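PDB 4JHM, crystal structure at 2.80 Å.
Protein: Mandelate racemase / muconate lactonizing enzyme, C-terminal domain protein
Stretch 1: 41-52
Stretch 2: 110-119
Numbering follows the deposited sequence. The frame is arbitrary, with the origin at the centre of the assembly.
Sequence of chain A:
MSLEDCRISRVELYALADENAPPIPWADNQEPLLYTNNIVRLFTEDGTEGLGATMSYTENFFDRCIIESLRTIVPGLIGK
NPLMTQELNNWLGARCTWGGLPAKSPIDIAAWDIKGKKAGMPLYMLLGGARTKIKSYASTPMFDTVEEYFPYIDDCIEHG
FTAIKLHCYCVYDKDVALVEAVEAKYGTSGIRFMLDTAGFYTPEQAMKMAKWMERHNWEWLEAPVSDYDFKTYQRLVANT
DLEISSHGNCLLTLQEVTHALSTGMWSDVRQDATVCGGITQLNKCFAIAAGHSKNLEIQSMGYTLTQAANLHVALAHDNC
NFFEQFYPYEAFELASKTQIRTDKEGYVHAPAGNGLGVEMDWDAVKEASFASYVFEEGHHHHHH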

ATOM      1  N   ARG A  41     -14.815  -5.025 -47.077  1.00 92.46           N
ATOM      2  CA  ARG A  41     -16.065  -4.478 -47.585  1.00 95.27           C
ATOM      3  C   ARG A  41     -17.200  -5.478 -47.383  1.00 96.07           C
ATOM      4  O   ARG A  41     -17.201  -6.551 -47.983  1.00104.44           O
ATOM      5  N   LEU A  42     -18.164  -5.123 -46.538  1.00 92.27           N
ATOM      6  CA  LEU A  42     -19.284  -6.006 -46.240  1.00 91.00           C
ATOM      7  C   LEU A  42     -20.502  -5.627 -47.071  1.00 95.01           C
ATOM      8  O   LEU A  42     -20.791  -4.447 -47.254  1.00 93.99           O
ATOM      9  N   PHE A  43     -21.211  -6.640 -47.561  1.00 94.87           N
ATOM     10  CA  PHE A  43     -22.452  -6.437 -48.297  1.00 96.27           C
ATOM     11  C   PHE A  43     -23.624  -7.005 -47.498  1.00 96.33           C
ATOM     12  O   PHE A  43     -23.433  -7.843 -46.617  1.00 94.42           O
ATOM     13  N   THR A  44     -24.836  -6.553 -47.815  1.00 98.50           N
ATOM     14  CA  THR A  44     -26.041  -7.014 -47.127  1.00100.13           C
ATOM     15  C   THR A  44     -27.124  -7.466 -48.112  1.00102.76           C
ATOM     16  O   THR A  44     -26.892  -7.533 -49.319  1.00100.67           O
ATOM     17  N   GLU A  45     -28.302  -7.785 -47.586  1.00105.13           N
ATOM     18  CA  GLU A  45     -29.416  -8.242 -48.412  1.00108.94           C
ATOM     19  C   GLU A  45     -29.999  -7.115 -49.259  1.00108.50           C
ATOM     20  O   GLU A  45     -30.466  -7.354 -50.372  1.00106.78           O
ATOM     21  N   ASP A  46     -29.970  -5.892 -48.735  1.00107.60           N
ATOM     22  CA  ASP A  46     -30.578  -4.753 -49.423  1.00113.06           C
ATOM     23  C   ASP A  46     -29.554  -3.880 -50.151  1.00111.97           C
ATOM     24  O   ASP A  46     -29.855  -2.750 -50.542  1.00109.90           O
ATOM     25  N   GLY A  47     -28.348  -4.408 -50.334  1.00109.50           N
ATOM     26  CA  GLY A  47     -27.311  -3.707 -51.087  1.00107.92           C
ATOM     27  C   GLY A  47     -26.536  -2.701 -50.255  1.00103.94           C
ATOM     28  O   GLY A  47     -25.651  -2.016 -50.769  1.00103.62           O
ATOM     29  N   THR A  48     -26.870  -2.601 -48.973  1.00 98.15           N
ATOM     30  CA  THR A  48     -26.137  -1.728 -48.066  1.00 96.54           C
ATOM     31  C   THR A  48     -24.759  -2.330 -47.816  1.00 93.77           C
ATOM     32  O   THR A  48     -24.649  -3.509 -47.475  1.00 89.64           O
ATOM     33  N   GLU A  49     -23.712  -1.529 -47.996  1.00 94.36           N
ATOM     34  CA  GLU A  49     -22.344  -2.027 -47.851  1.00 95.04           C
ATOM     35  C   GLU A  49     -21.538  -1.252 -46.810  1.00 90.94           C
ATOM     36  O   GLU A  49     -21.671  -0.034 -46.688  1.00 90.62           O
ATOM     37  N   GLY A  50     -20.704  -1.972 -46.062  1.00 89.32           N
ATOM     38  CA  GLY A  50     -19.918  -1.382 -44.978  1.00 84.01           C
ATOM     39  C   GLY A  50     -18.430  -1.473 -45.235  1.00 81.65           C
ATOM     40  O   GLY A  50     -17.942  -2.481 -45.743  1.00 78.10           O
ATOM     41  N   LEU A  51     -17.707  -0.413 -44.885  1.00 84.68           N
ATOM     42  CA  LEU A  51     -16.265  -0.362 -45.094  1.00 84.66           C
ATOM     43  C   LEU A  51     -15.507  -0.260 -43.777  1.00 84.93           C
ATOM     44  O   LEU A  51     -15.864   0.524 -42.895  1.00 83.40           O
ATOM     45  N   GLY A  52     -14.450  -1.059 -43.666  1.00 86.11           N
ATOM     46  CA  GLY A  52     -13.523  -0.986 -42.544  1.00 82.26           C
ATOM     47  C   GLY A  52     -12.129  -1.235 -43.073  1.00 78.70           C
ATOM     48  O   GLY A  52     -11.973  -1.736 -44.184  1.00 78.89           O
ATOM     49  N   ALA A 110     -16.713  -2.007 -40.004  1.00 77.68           N
ATOM     50  CA  ALA A 110     -17.564  -2.086 -41.184  1.00 78.05           C
ATOM     51  C   ALA A 110     -19.037  -2.272 -40.813  1.00 81.32           C
ATOM     52  O   ALA A 110     -19.928  -1.890 -41.573  1.00 86.02           O
ATOM     53  N   ALA A 111     -19.293  -2.863 -39.651  1.00 81.23           N
ATOM     54  CA  ALA A 111     -20.663  -3.042 -39.186  1.00 82.47           C
ATOM     55  C   ALA A 111     -21.238  -1.708 -38.736  1.00 82.53           C
ATOM     56  O   ALA A 111     -22.392  -1.395 -39.025  1.00 80.83           O
ATOM     57  N   TRP A 112     -20.428  -0.923 -38.031  1.00 82.73           N
ATOM     58  CA  TRP A 112     -20.850   0.406 -37.596  1.00 83.83           C
ATOM     59  C   TRP A 112     -21.127   1.310 -38.801  1.00 83.37           C
ATOM     60  O   TRP A 112     -22.050   2.122 -38.771  1.00 83.69           O
ATOM     61  N   ASP A 113     -20.329   1.159 -39.855  1.00 79.26           N
ATOM     62  CA  ASP A 113     -20.503   1.943 -41.078  1.00 84.47           C
ATOM     63  C   ASP A 113     -21.877   1.681 -41.706  1.00 84.10           C
ATOM     64  O   ASP A 113     -22.563   2.611 -42.141  1.00 77.93           O
ATOM     65  N   ILE A 114     -22.262   0.408 -41.749  1.00 82.35           N
ATOM     66  CA  ILE A 114     -23.556  -0.009 -42.275  1.00 79.51           C
ATOM     67  C   ILE A 114     -24.687   0.528 -41.408  1.00 85.32           C
ATOM     68  O   ILE A 114     -25.695   1.021 -41.926  1.00 97.01           O
ATOM     69  N   LYS A 115     -24.515   0.439 -40.092  1.00 84.54           N
ATOM     70  CA  LYS A 115     -25.514   0.926 -39.144  1.00 86.26           C
ATOM     71  C   LYS A 115     -25.712   2.432 -39.279  1.00 85.96           C
ATOM     72  O   LYS A 115     -26.819   2.933 -39.112  1.00 92.14           O
ATOM     73  N   GLY A 116     -24.637   3.153 -39.581  1.00 83.82           N
ATOM     74  CA  GLY A 116     -24.724   4.594 -39.782  1.00 84.92           C
ATOM     75  C   GLY A 116     -25.480   4.932 -41.053  1.00 87.67           C
ATOM     76  O   GLY A 116     -26.341   5.814 -41.067  1.00 87.73           O
ATOM     77  N   LYS A 117     -25.151   4.219 -42.124  1.00 87.16           N
ATOM     78  CA  LYS A 117     -25.769   4.446 -43.419  1.00 89.38           C
ATOM     79  C   LYS A 117     -27.261   4.139 -43.387  1.00 90.19           C
ATOM     80  O   LYS A 117     -28.050   4.843 -44.012  1.00 88.61           O
ATOM     81  N   LYS A 118     -27.643   3.095 -42.654  1.00 89.69           N
ATOM     82  CA  LYS A 118     -29.052   2.731 -42.521  1.00 92.35           C
ATOM     83  C   LYS A 118     -29.758   3.682 -41.566  1.00 90.67           C
ATOM     84  O   LYS A 118     -30.950   3.956 -41.712  1.00 90.27           O
ATOM     85  N   ALA A 119     -29.012   4.183 -40.587  1.00 88.39           N
ATOM     86  CA  ALA A 119     -29.541   5.158 -39.642  1.00 89.24           C
ATOM     87  C   ALA A 119     -29.701   6.527 -40.305  1.00 87.89           C
ATOM     88  O   ALA A 119     -30.437   7.380 -39.817  1.00 86.62           O
TER

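What fills the space between the hairpin and the helix? Leu-42 (m, t) points toward the helix and sets CD1 3.3 Å from Ala-110 CB. The CA-to-CB bond of Ile-114 (m, t) points sideways to the strands, but the end of the side chain comes nearer: CD1 lies 4.0 Å from Leu-42 CB and 3.9 Å from Thr-44 CG2, while CG2 meets Thr-48 CG2 at 3.8 Å.

Why can the helix come so close at Gly-50? A side chain there would clash with Ala-110 O and Ile-114 CG1. Without one, Gly-50 CA makes a CA-H...O contact with Ala-110 O at 3.4 Å, and Ala-110 CA returns one to Leu-51 O at 3.6 Å.

How are the backbone polar groups of Glu-49 and Leu-51 satisfied? Asp-113 (chi1 t) accepts a hydrogen bond from Leu-51 N at OD2, 2.8 Å away, while its OD1 is hydrogen-bonded elsewhere in the structure. Lys-117, extended beyond an m chi1, brings NZ 3.0 Å from Glu-49 O, a hydrogen bond, and 3.1 Å from Asp-113 OD2, a salt bridge. One ammonium thus serves both stretches.

What closes the turn end? Lys-118 NZ donates to Asp-46 OD2 at 2.9 Å in a salt bridge, and its CE passes 3.4 Å from Thr-48 OG1. Asp-46 (p) also receives a weak hydrogen bond from Thr-48 N to OD1, at 3.5 Å.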

ATOM      1  CB  ARG A  41     -15.945  -4.124 -49.069  1.00100.88           C
ATOM      2  CG  ARG A  41     -16.821  -2.946 -49.469  1.00101.20           C
ATOM      3  CD  ARG A  41     -17.600  -3.196 -50.743  1.00102.10           C
ATOM      4  NE  ARG A  41     -16.798  -3.015 -51.950  1.00101.85           N
ATOM      5  CZ  ARG A  41     -17.304  -2.710 -53.142  1.00 99.17           C
ATOM      6  NH1 ARG A  41     -18.611  -2.541 -53.293  1.00100.45           N
ATOM      7  NH2 ARG A  41     -16.504  -2.565 -54.186  1.00101.22           N
ATOM      8  CB  LEU A  42     -19.651  -5.924 -44.759  1.00 88.67           C
ATOM      9  CG  LEU A  42     -18.567  -6.293 -43.747  1.00 89.14           C
ATOM     10  CD1 LEU A  42     -19.035  -5.938 -42.343  1.00 89.44           C
ATOM     11  CD2 LEU A  42     -18.202  -7.768 -43.835  1.00 88.56           C
ATOM     12  CB  PHE A  43     -22.385  -7.128 -49.660  1.00 97.97           C
ATOM     13  CG  PHE A  43     -21.408  -6.504 -50.622  1.00 99.19           C
ATOM     14  CD1 PHE A  43     -21.781  -5.424 -51.410  1.00102.15           C
ATOM     15  CD2 PHE A  43     -20.128  -7.018 -50.761  1.00 99.68           C
ATOM     16  CE1 PHE A  43     -20.891  -4.858 -52.308  1.00100.92           C
ATOM     17  CE2 PHE A  43     -19.235  -6.458 -51.659  1.00100.72           C
ATOM     18  CZ  PHE A  43     -19.616  -5.380 -52.436  1.00 98.76           C
ATOM     19  CB  THR A  44     -26.618  -5.911 -46.218  1.00100.15           C
ATOM     20  OG1 THR A  44     -26.832  -4.720 -46.983  1.00102.47           O
ATOM     21  CG2 THR A  44     -25.666  -5.609 -45.076  1.00 99.81           C
ATOM     22  CB  GLU A  45     -30.522  -8.847 -47.539  1.00111.58           C
ATOM     23  CG  GLU A  45     -30.154 -10.163 -46.868  1.00113.53           C
ATOM     24  CD  GLU A  45     -30.152 -11.347 -47.825  1.00114.43           C
ATOM     25  OE1 GLU A  45     -30.637 -12.429 -47.434  1.00111.03           O
ATOM     26  OE2 GLU A  45     -29.665 -11.203 -48.965  1.00118.98           O
ATOM     27  CB  ASP A  46     -31.388  -3.904 -48.439  1.00115.84           C
ATOM     28  CG  ASP A  46     -30.553  -3.377 -47.294  1.00114.64           C
ATOM     29  OD1 ASP A  46     -29.442  -3.904 -47.068  1.00114.78           O
ATOM     30  OD2 ASP A  46     -31.014  -2.438 -46.615  1.00117.32           O
ATOM     31  CB  THR A  48     -26.884  -1.556 -46.729  1.00 96.23           C
ATOM     32  OG1 THR A  48     -28.164  -0.957 -46.970  1.00 95.05           O
ATOM     33  CG2 THR A  48     -26.083  -0.686 -45.765  1.00 91.39           C
ATOM     34  CB  GLU A  49     -21.617  -2.027 -49.202  1.00 97.35           C
ATOM     35  CG  GLU A  49     -21.238  -0.656 -49.739  1.00 99.51           C
ATOM     36  CD  GLU A  49     -20.461  -0.745 -51.041  1.00103.26           C
ATOM     37  OE1 GLU A  49     -19.494   0.032 -51.212  1.00103.00           O
ATOM     38  OE2 GLU A  49     -20.809  -1.603 -51.887  1.00 98.35           O
ATOM     39  CB  LEU A  51     -15.884   0.833 -45.965  1.00 86.06           C
ATOM     40  CG  LEU A  51     -16.802   1.174 -47.135  1.00 89.22           C
ATOM     41  CD1 LEU A  51     -16.218   2.352 -47.898  1.00 88.35           C
ATOM     42  CD2 LEU A  51     -17.003  -0.029 -48.042  1.00 90.45           C
ATOM     43  CB  ALA A 110     -17.100  -3.219 -42.085  1.00 77.38           C
ATOM     44  CB  ALA A 111     -20.720  -4.052 -38.055  1.00 80.03           C
ATOM     45  CB  TRP A 112     -19.800   1.044 -36.680  1.00 79.50           C
ATOM     46  CG  TRP A 112     -19.921   0.636 -35.238  1.00 78.84           C
ATOM     47  CD1 TRP A 112     -19.165  -0.288 -34.585  1.00 79.07           C
ATOM     48  CD2 TRP A 112     -20.854   1.144 -34.272  1.00 79.29           C
ATOM     49  NE1 TRP A 112     -19.564  -0.390 -33.277  1.00 80.33           N
ATOM     50  CE2 TRP A 112     -20.600   0.477 -33.058  1.00 78.33           C
ATOM     51  CE3 TRP A 112     -21.879   2.096 -34.316  1.00 81.12           C
ATOM     52  CZ2 TRP A 112     -21.332   0.730 -31.899  1.00 80.08           C
ATOM     53  CZ3 TRP A 112     -22.608   2.346 -33.165  1.00 78.69           C
ATOM     54  CH2 TRP A 112     -22.331   1.665 -31.973  1.00 82.46           C
ATOM     55  CB  ASP A 113     -19.389   1.609 -42.082  1.00 84.59           C
ATOM     56  CG  ASP A 113     -19.433   2.481 -43.333  1.00 86.30           C
ATOM     57  OD1 ASP A 113     -19.893   3.642 -43.260  1.00 89.68           O
ATOM     58  OD2 ASP A 113     -18.990   2.003 -44.396  1.00 85.76           O
ATOM     59  CB  ILE A 114     -23.642  -1.545 -42.349  1.00 77.12           C
ATOM     60  CG1 ILE A 114     -22.957  -2.045 -43.619  1.00 77.24           C
ATOM     61  CG2 ILE A 114     -25.086  -2.017 -42.320  1.00 78.89           C
ATOM     62  CD1 ILE A 114     -22.701  -3.538 -43.631  1.00 77.05           C
ATOM     63  CB  LYS A 115     -25.092   0.585 -37.713  1.00 90.32           C
ATOM     64  CG  LYS A 115     -26.038   1.098 -36.637  1.00 93.46           C
ATOM     65  CD  LYS A 115     -25.399   1.037 -35.255  1.00 93.26           C
ATOM     66  CE  LYS A 115     -25.217  -0.393 -34.772  1.00 92.98           C
ATOM     67  NZ  LYS A 115     -24.686  -0.450 -33.379  1.00 92.18           N
ATOM     68  CB  LYS A 117     -25.066   3.611 -44.491  1.00 89.53           C
ATOM     69  CG  LYS A 117     -23.701   4.168 -44.871  1.00 90.18           C
ATOM     70  CD  LYS A 117     -22.916   3.215 -45.760  1.00 90.05           C
ATOM     71  CE  LYS A 117     -21.565   3.801 -46.138  1.00 87.00           C
ATOM     72  NZ  LYS A 117     -20.702   2.819 -46.848  1.00 85.78           N
ATOM     73  CB  LYS A 118     -29.204   1.284 -42.037  1.00 94.60           C
ATOM     74  CG  LYS A 118     -28.860   0.245 -43.092  1.00 98.49           C
ATOM     75  CD  LYS A 118     -29.577  -1.076 -42.853  1.00100.47           C
ATOM     76  CE  LYS A 118     -29.323  -2.055 -43.991  1.00101.61           C
ATOM     77  NZ  LYS A 118     -30.183  -3.268 -43.911  1.00102.39           N
ATOM     78  CB  ALA A 119     -28.632   5.259 -38.424  1.00 86.09           C
TER